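Isocitrate dehydrogenase [NAD] subunit 1, mitochondrial (Saccharomyces cerevisiae, PDB 3BLX) forms part of the octameric mitochondrial enzyme that oxidises isocitrate to 2-oxoglutarate and carbon dioxide with NAD(+) in the citric acid cycle, and also binds mitochondrial mRNA leaders. Local coordinates at residues Leu10-Lys13 and Phe18-Thr21; Ala267-Gly272 and Leu299-Leu304. One frame throughout, in Å; residues are numbered along the deposited sequence.

Contact 1. Residues Leu10-Lys13 and Phe18-Thr21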
ATOM      1  N   LEU E  10      -2.679   3.785 -18.340  1.00 51.20           N
ATOM      2  CA  LEU E  10      -2.585   4.196 -19.727  1.00 39.04           C
ATOM      3  C   LEU E  10      -3.222   5.539 -19.980  1.00 34.40           C
ATOM      4  O   LEU E  10      -4.044   6.007 -19.195  1.00 30.46           O
ATOM      5  CB  LEU E  10      -3.281   3.169 -20.604  1.00 35.41           C
ATOM      6  CG  LEU E  10      -2.489   1.940 -21.032  1.00 38.49           C
ATOM      7  CD1 LEU E  10      -3.347   1.239 -22.034  1.00 24.07           C
ATOM      8  CD2 LEU E  10      -1.120   2.279 -21.636  1.00 18.43           C
ATOM      9  N   PRO E  11      -2.823   6.177 -21.080  1.00 32.07           N
ATOM     10  CA  PRO E  11      -3.385   7.466 -21.490  1.00 24.14           C
ATOM     11  C   PRO E  11      -4.881   7.360 -21.731  1.00 20.43           C
ATOM     12  O   PRO E  11      -5.323   6.388 -22.333  1.00 31.03           O
ATOM     13  CB  PRO E  11      -2.633   7.770 -22.793  1.00 20.04           C
ATOM     14  CG  PRO E  11      -1.342   7.034 -22.671  1.00 32.97           C
ATOM     15  CD  PRO E  11      -1.635   5.795 -21.870  1.00 28.27           C
ATOM     16  N   LYS E  12      -5.633   8.347 -21.241  1.00 21.50           N
ATOM     17  CA  LYS E  12      -7.098   8.399 -21.320  1.00 13.99           C
ATOM     18  C   LYS E  12      -7.566   8.316 -22.790  1.00 21.02           C
ATOM     19  O   LYS E  12      -7.134   9.090 -23.646  1.00 20.78           O
ATOM     20  CB  LYS E  12      -7.574   9.681 -20.644  1.00 10.94           C
ATOM     21  CG  LYS E  12      -9.042   9.952 -20.703  1.00 20.55           C
ATOM     22  CD  LYS E  12      -9.741   9.445 -19.479  1.00 25.55           C
ATOM     23  CE  LYS E  12      -9.955  10.500 -18.448  1.00 10.83           C
ATOM     24  NZ  LYS E  12     -10.006   9.722 -17.165  1.00 33.89           N
ATOM     25  N   LYS E  13      -8.432   7.355 -23.088  1.00 24.61           N
ATOM     26  CA  LYS E  13      -8.810   7.107 -24.479  1.00 24.43           C
ATOM     27  C   LYS E  13     -10.217   6.489 -24.632  1.00 24.01           C
ATOM     28  O   LYS E  13     -10.496   5.396 -24.159  1.00 23.79           O
ATOM     29  CB  LYS E  13      -7.743   6.236 -25.123  1.00 14.44           C
ATOM     30  CG  LYS E  13      -7.771   6.167 -26.600  1.00 17.00           C
ATOM     31  CD  LYS E  13      -6.657   5.255 -27.059  1.00  3.51           C
ATOM     32  CE  LYS E  13      -6.668   4.997 -28.568  1.00 15.90           C
ATOM     33  NZ  LYS E  13      -5.431   4.242 -29.054  1.00 17.58           N
ATOM     34  N   PHE E  18      -7.914  10.295 -27.857  1.00 30.26           N
ATOM     35  CA  PHE E  18      -7.220  10.592 -26.609  1.00 24.06           C
ATOM     36  C   PHE E  18      -7.684  11.900 -26.006  1.00 24.86           C
ATOM     37  O   PHE E  18      -7.918  12.855 -26.721  1.00 32.70           O
ATOM     38  CB  PHE E  18      -5.764  10.725 -26.874  1.00 22.48           C
ATOM     39  CG  PHE E  18      -5.126   9.491 -27.391  1.00 26.26           C
ATOM     40  CD1 PHE E  18      -4.642   8.539 -26.521  1.00 25.19           C
ATOM     41  CD2 PHE E  18      -4.958   9.300 -28.754  1.00 36.10           C
ATOM     42  CE1 PHE E  18      -4.014   7.407 -26.993  1.00 23.20           C
ATOM     43  CE2 PHE E  18      -4.332   8.172 -29.229  1.00 24.51           C
ATOM     44  CZ  PHE E  18      -3.860   7.226 -28.346  1.00 27.16           C
ATOM     45  N   THR E  19      -7.838  11.934 -24.687  1.00 26.87           N
ATOM     46  CA  THR E  19      -8.026  13.192 -23.979  1.00 31.91           C
ATOM     47  C   THR E  19      -6.680  13.621 -23.414  1.00 29.56           C
ATOM     48  O   THR E  19      -6.146  12.942 -22.562  1.00 32.31           O
ATOM     49  CB  THR E  19      -9.004  13.052 -22.816  1.00 24.24           C
ATOM     50  OG1 THR E  19     -10.255  12.597 -23.320  1.00 36.55           O
ATOM     51  CG2 THR E  19      -9.202  14.392 -22.132  1.00 20.26           C
ATOM     52  N   VAL E  20      -6.110  14.718 -23.902  1.00 23.32           N
ATOM     53  CA  VAL E  20      -4.883  15.214 -23.289  1.00 27.17           C
ATOM     54  C   VAL E  20      -5.017  16.587 -22.622  1.00 18.34           C
ATOM     55  O   VAL E  20      -5.703  17.476 -23.096  1.00 15.55           O
ATOM     56  CB  VAL E  20      -3.658  15.144 -24.229  1.00 22.19           C
ATOM     57  CG1 VAL E  20      -3.996  14.328 -25.473  1.00 12.86           C
ATOM     58  CG2 VAL E  20      -3.149  16.519 -24.544  1.00 18.95           C
ATOM     59  N   THR E  21      -4.370  16.723 -21.476  1.00 21.84           N
ATOM     60  CA  THR E  21      -4.340  17.984 -20.754  1.00 22.63           C
ATOM     61  C   THR E  21      -3.601  19.056 -21.558  1.00 29.91           C
ATOM     62  O   THR E  21      -2.515  18.805 -22.126  1.00 26.05           O
ATOM     63  CB  THR E  21      -3.703  17.803 -19.362  1.00 22.18           C
ATOM     64  OG1 THR E  21      -4.476  16.867 -18.622  1.00 21.58           O
ATOM     65  CG2 THR E  21      -3.676  19.109 -18.567  1.00 17.51           C
TER

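Contact 2. Residues Ala267-Gly272 and Leu299-Leu304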
ATOM      1  N   ALA E 267       3.493  11.984 -18.506  1.00 18.35           N
ATOM      2  CA  ALA E 267       4.401  12.652 -19.421  1.00 16.30           C
ATOM      3  C   ALA E 267       3.811  14.013 -19.723  1.00 21.05           C
ATOM      4  O   ALA E 267       2.604  14.159 -19.908  1.00 22.64           O
ATOM      5  CB  ALA E 267       4.584  11.848 -20.675  1.00 14.96           C
ATOM      6  N   VAL E 268       4.660  15.018 -19.761  1.00 18.28           N
ATOM      7  CA  VAL E 268       4.199  16.361 -20.056  1.00 23.59           C
ATOM      8  C   VAL E 268       5.152  16.969 -21.071  1.00 22.65           C
ATOM      9  O   VAL E 268       6.360  17.028 -20.840  1.00 19.77           O
ATOM     10  CB  VAL E 268       4.194  17.235 -18.783  1.00 27.26           C
ATOM     11  CG1 VAL E 268       4.016  18.698 -19.144  1.00 23.50           C
ATOM     12  CG2 VAL E 268       3.127  16.778 -17.801  1.00 17.01           C
ATOM     13  N   PHE E 269       4.611  17.413 -22.198  1.00 18.47           N
ATOM     14  CA  PHE E 269       5.441  17.927 -23.286  1.00 17.97           C
ATOM     15  C   PHE E 269       5.427  19.438 -23.330  1.00 21.53           C
ATOM     16  O   PHE E 269       4.396  20.048 -23.087  1.00 18.76           O
ATOM     17  CB  PHE E 269       5.009  17.311 -24.616  1.00 18.92           C
ATOM     18  CG  PHE E 269       5.191  15.827 -24.647  1.00 18.16           C
ATOM     19  CD1 PHE E 269       6.343  15.266 -25.164  1.00 20.84           C
ATOM     20  CD2 PHE E 269       4.256  15.002 -24.059  1.00 20.76           C
ATOM     21  CE1 PHE E 269       6.523  13.908 -25.155  1.00 19.49           C
ATOM     22  CE2 PHE E 269       4.424  13.637 -24.042  1.00 22.05           C
ATOM     23  CZ  PHE E 269       5.568  13.088 -24.602  1.00 23.82           C
ATOM     24  N   GLU E 270       6.589  20.032 -23.610  1.00 24.19           N
ATOM     25  CA  GLU E 270       6.778  21.476 -23.449  1.00 30.56           C
ATOM     26  C   GLU E 270       8.138  21.860 -23.960  1.00 31.11           C
ATOM     27  O   GLU E 270       9.071  21.076 -23.876  1.00 25.48           O
ATOM     28  CB  GLU E 270       6.680  21.885 -21.976  1.00 25.19           C
ATOM     29  CG  GLU E 270       7.989  21.753 -21.211  1.00 45.81           C
ATOM     30  CD  GLU E 270       8.022  22.540 -19.886  1.00 79.98           C
ATOM     31  OE1 GLU E 270       7.249  23.514 -19.734  1.00 71.05           O
ATOM     32  OE2 GLU E 270       8.831  22.189 -18.992  1.00 88.50           O
ATOM     33  N   PRO E 271       8.259  23.076 -24.492  1.00 30.65           N
ATOM     34  CA  PRO E 271       9.528  23.581 -25.031  1.00 27.38           C
ATOM     35  C   PRO E 271      10.695  23.429 -24.037  1.00 32.19           C
ATOM     36  O   PRO E 271      10.597  23.795 -22.856  1.00 29.77           O
ATOM     37  CB  PRO E 271       9.232  25.055 -25.290  1.00 30.40           C
ATOM     38  CG  PRO E 271       7.766  25.125 -25.479  1.00 30.74           C
ATOM     39  CD  PRO E 271       7.188  24.083 -24.553  1.00 33.93           C
ATOM     40  N   GLY E 272      11.804  22.901 -24.543  1.00 20.83           N
ATOM     41  CA  GLY E 272      12.882  22.456 -23.713  1.00 25.98           C
ATOM     42  C   GLY E 272      13.705  23.536 -23.041  1.00 44.11           C
ATOM     43  O   GLY E 272      14.519  23.227 -22.159  1.00 53.92           O
ATOM     44  N   LEU E 299       2.952  13.167 -29.910  1.00 37.38           N
ATOM     45  CA  LEU E 299       2.305  12.281 -30.868  1.00 31.72           C
ATOM     46  C   LEU E 299       3.013  10.917 -30.915  1.00 32.71           C
ATOM     47  O   LEU E 299       2.363   9.874 -30.815  1.00 27.11           O
ATOM     48  CB  LEU E 299       2.266  12.929 -32.254  1.00 28.86           C
ATOM     49  CG  LEU E 299       1.300  14.115 -32.410  1.00 38.57           C
ATOM     50  CD1 LEU E 299       1.475  14.770 -33.755  1.00 32.65           C
ATOM     51  CD2 LEU E 299      -0.156  13.719 -32.196  1.00 23.52           C
ATOM     52  N   ASN E 300       4.334  10.937 -31.065  1.00 21.24           N
ATOM     53  CA  ASN E 300       5.150   9.729 -31.003  1.00 33.84           C
ATOM     54  C   ASN E 300       4.803   8.876 -29.787  1.00 37.55           C
ATOM     55  O   ASN E 300       4.572   7.679 -29.889  1.00 39.60           O
ATOM     56  CB  ASN E 300       6.639  10.081 -30.936  1.00 29.31           C
ATOM     57  CG  ASN E 300       7.212  10.507 -32.291  1.00 45.12           C
ATOM     58  OD1 ASN E 300       6.609  10.283 -33.346  1.00 41.06           O
ATOM     59  ND2 ASN E 300       8.391  11.112 -32.261  1.00 38.96           N
ATOM     60  N   HIS E 301       4.765   9.516 -28.632  1.00 27.46           N
ATOM     61  CA  HIS E 301       4.484   8.844 -27.389  1.00 25.67           C
ATOM     62  C   HIS E 301       3.080   8.228 -27.340  1.00 34.63           C
ATOM     63  O   HIS E 301       2.866   7.168 -26.753  1.00 30.04           O
ATOM     64  CB  HIS E 301       4.622   9.843 -26.254  1.00 18.88           C
ATOM     65  CG  HIS E 301       4.802   9.210 -24.917  1.00 27.74           C
ATOM     66  ND1 HIS E 301       3.784   9.127 -23.994  1.00 19.61           N
ATOM     67  CD2 HIS E 301       5.891   8.638 -24.337  1.00 22.35           C
ATOM     68  CE1 HIS E 301       4.225   8.522 -22.904  1.00 23.22           C
ATOM     69  NE2 HIS E 301       5.505   8.229 -23.080  1.00 29.86           N
ATOM     70  N   LEU E 302       2.108   8.911 -27.931  1.00 37.20           N
ATOM     71  CA  LEU E 302       0.743   8.412 -27.941  1.00 25.99           C
ATOM     72  C   LEU E 302       0.553   7.274 -28.935  1.00 31.12           C
ATOM     73  O   LEU E 302      -0.520   6.684 -28.998  1.00 36.66           O
ATOM     74  CB  LEU E 302      -0.199   9.539 -28.284  1.00 23.84           C
ATOM     75  CG  LEU E 302      -0.392  10.505 -27.141  1.00 30.43           C
ATOM     76  CD1 LEU E 302      -1.220  11.682 -27.608  1.00 31.23           C
ATOM     77  CD2 LEU E 302      -1.089   9.783 -26.014  1.00 30.59           C
ATOM     78  N   GLY E 303       1.591   6.986 -29.723  1.00 30.57           N
ATOM     79  CA  GLY E 303       1.540   5.968 -30.757  1.00 31.90           C
ATOM     80  C   GLY E 303       0.989   6.415 -32.099  1.00 52.92           C
ATOM     81  O   GLY E 303       0.899   5.612 -33.037  1.00 51.96           O
ATOM     82  N   LEU E 304       0.591   7.685 -32.188  1.00 50.32           N
ATOM     83  CA  LEU E 304       0.194   8.259 -33.456  1.00 35.07           C
ATOM     84  C   LEU E 304       1.456   8.281 -34.304  1.00 49.87           C
ATOM     85  O   LEU E 304       1.933   7.231 -34.721  1.00 80.98           O
ATOM     86  CB  LEU E 304      -0.414   9.624 -33.239  1.00 29.01           C
ATOM     87  CG  LEU E 304      -1.714   9.482 -32.419  1.00 39.53           C
ATOM     88  CD1 LEU E 304      -2.374  10.826 -32.143  1.00 34.01           C
ATOM     89  CD2 LEU E 304      -2.728   8.520 -33.075  1.00 27.55           C
TER

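Contact 1. Residues Leu10-Lys13 and Phe18-Thr21
The side chain of K13 lies over one face of the F18 ring, both pointing the same way from a beta hairpin. K13 CE stands 4.1 Å from the ring centroid, 30° off the normal, an off-centre CH-pi contact. Because K13 CG is anti to the backbone N (chi1 -165°) and the chain beyond it is extended, its methylenes run along the ring, and K13 CD lies 3.4 Å from F18 CE1. P11 adds a looser apolar touch, with its CB 4.3 Å from F18 CD1.

Behind this pair, T19 N donates to K12 O over 3.1 Å, and F18 CA approaches the same oxygen in a CH...O contact. K12 CG and T19 CB lie alongside each other, 3.8 Å apart. K13 and F18 themselves form a non-hydrogen-bonded antiparallel pair.

Outward, K12 NZ makes a salt bridge to D168 of the second subunit, while K13 NZ has a long, weak ion pair with D265 of that subunit. An alanine in place of K13 would probably leave this ring face without its aliphatic cover and D265 without its distant cation. The lysine thus covers an aromatic face with its methylenes while its ammonium end reaches, at most weakly, toward a carboxylate across the subunit boundary.

Contact 2. Residues Ala267-Gly272 and Leu299-Leu304
Next to F269, whose ring meets H301 across the contact, the carboxylate oxygen OE2 of E270 is gripped by a salt bridge from R274 NE and a weak hydrogen bond from N261 ND2. The meeting itself is apolar. F269 CZ lies 3.8 Å from H301 CB and almost as close to H301 CG, so the far end of the phenyl ring abuts the root of the imidazole. The two side chains cross at about a right angle; their ring planes are inclined at 59° and their centroids are 5.8 Å apart, an oblique aromatic pair. The bond from H301 CA to CB points toward the strand, and with CG anti to the backbone N (chi1 -161°) H301 CE1 ends 4.0 Å from A267 CB.

In the isocitrate/isopropylmalate dehydrogenase fold seen here, strand 267-269 sits in the large mixed sheet between strands 75-80 and 258-262, and helix 289-302 packs against it. F269 also touches L297 and M298 of that helix, and H301 reaches I75 on the neighbouring strand.

A Schellman motif closes the helix, and G303 is the first residue to leave helical backbone angles. G303 N bonds to N300 O at 3.1 Å, and a weak bond runs from L304 N to L299 O. G303 takes a positive phi of 85°, at which a beta carbon would press on the carbonyl oxygen of L302.

Overall arrangement
Contacts 1 and 2 illustrate how one helix end can serve two places on a sheet. Their centres are 12 Å apart, and they touch through the last turn of helix 289-302 and the loop just after it: F18 CZ lies 3.4 Å from L302 O, P11 CB 4.1 Å from L302 CD2, and F18 CE2 4.2 Å from L304 CD2. Strand 17-25 of contact 1 and strand 267-269 of contact 2 both flank strand 75-80. The centre of contact 1 lies about 20 Å from the centre of the chain, and this contact also faces a second subunit; that of contact 2 lies about 10 Å away, and no other chain meets it. Both lie away from R98, R129 and K183, assigned to substrate binding or catalysis by similarity.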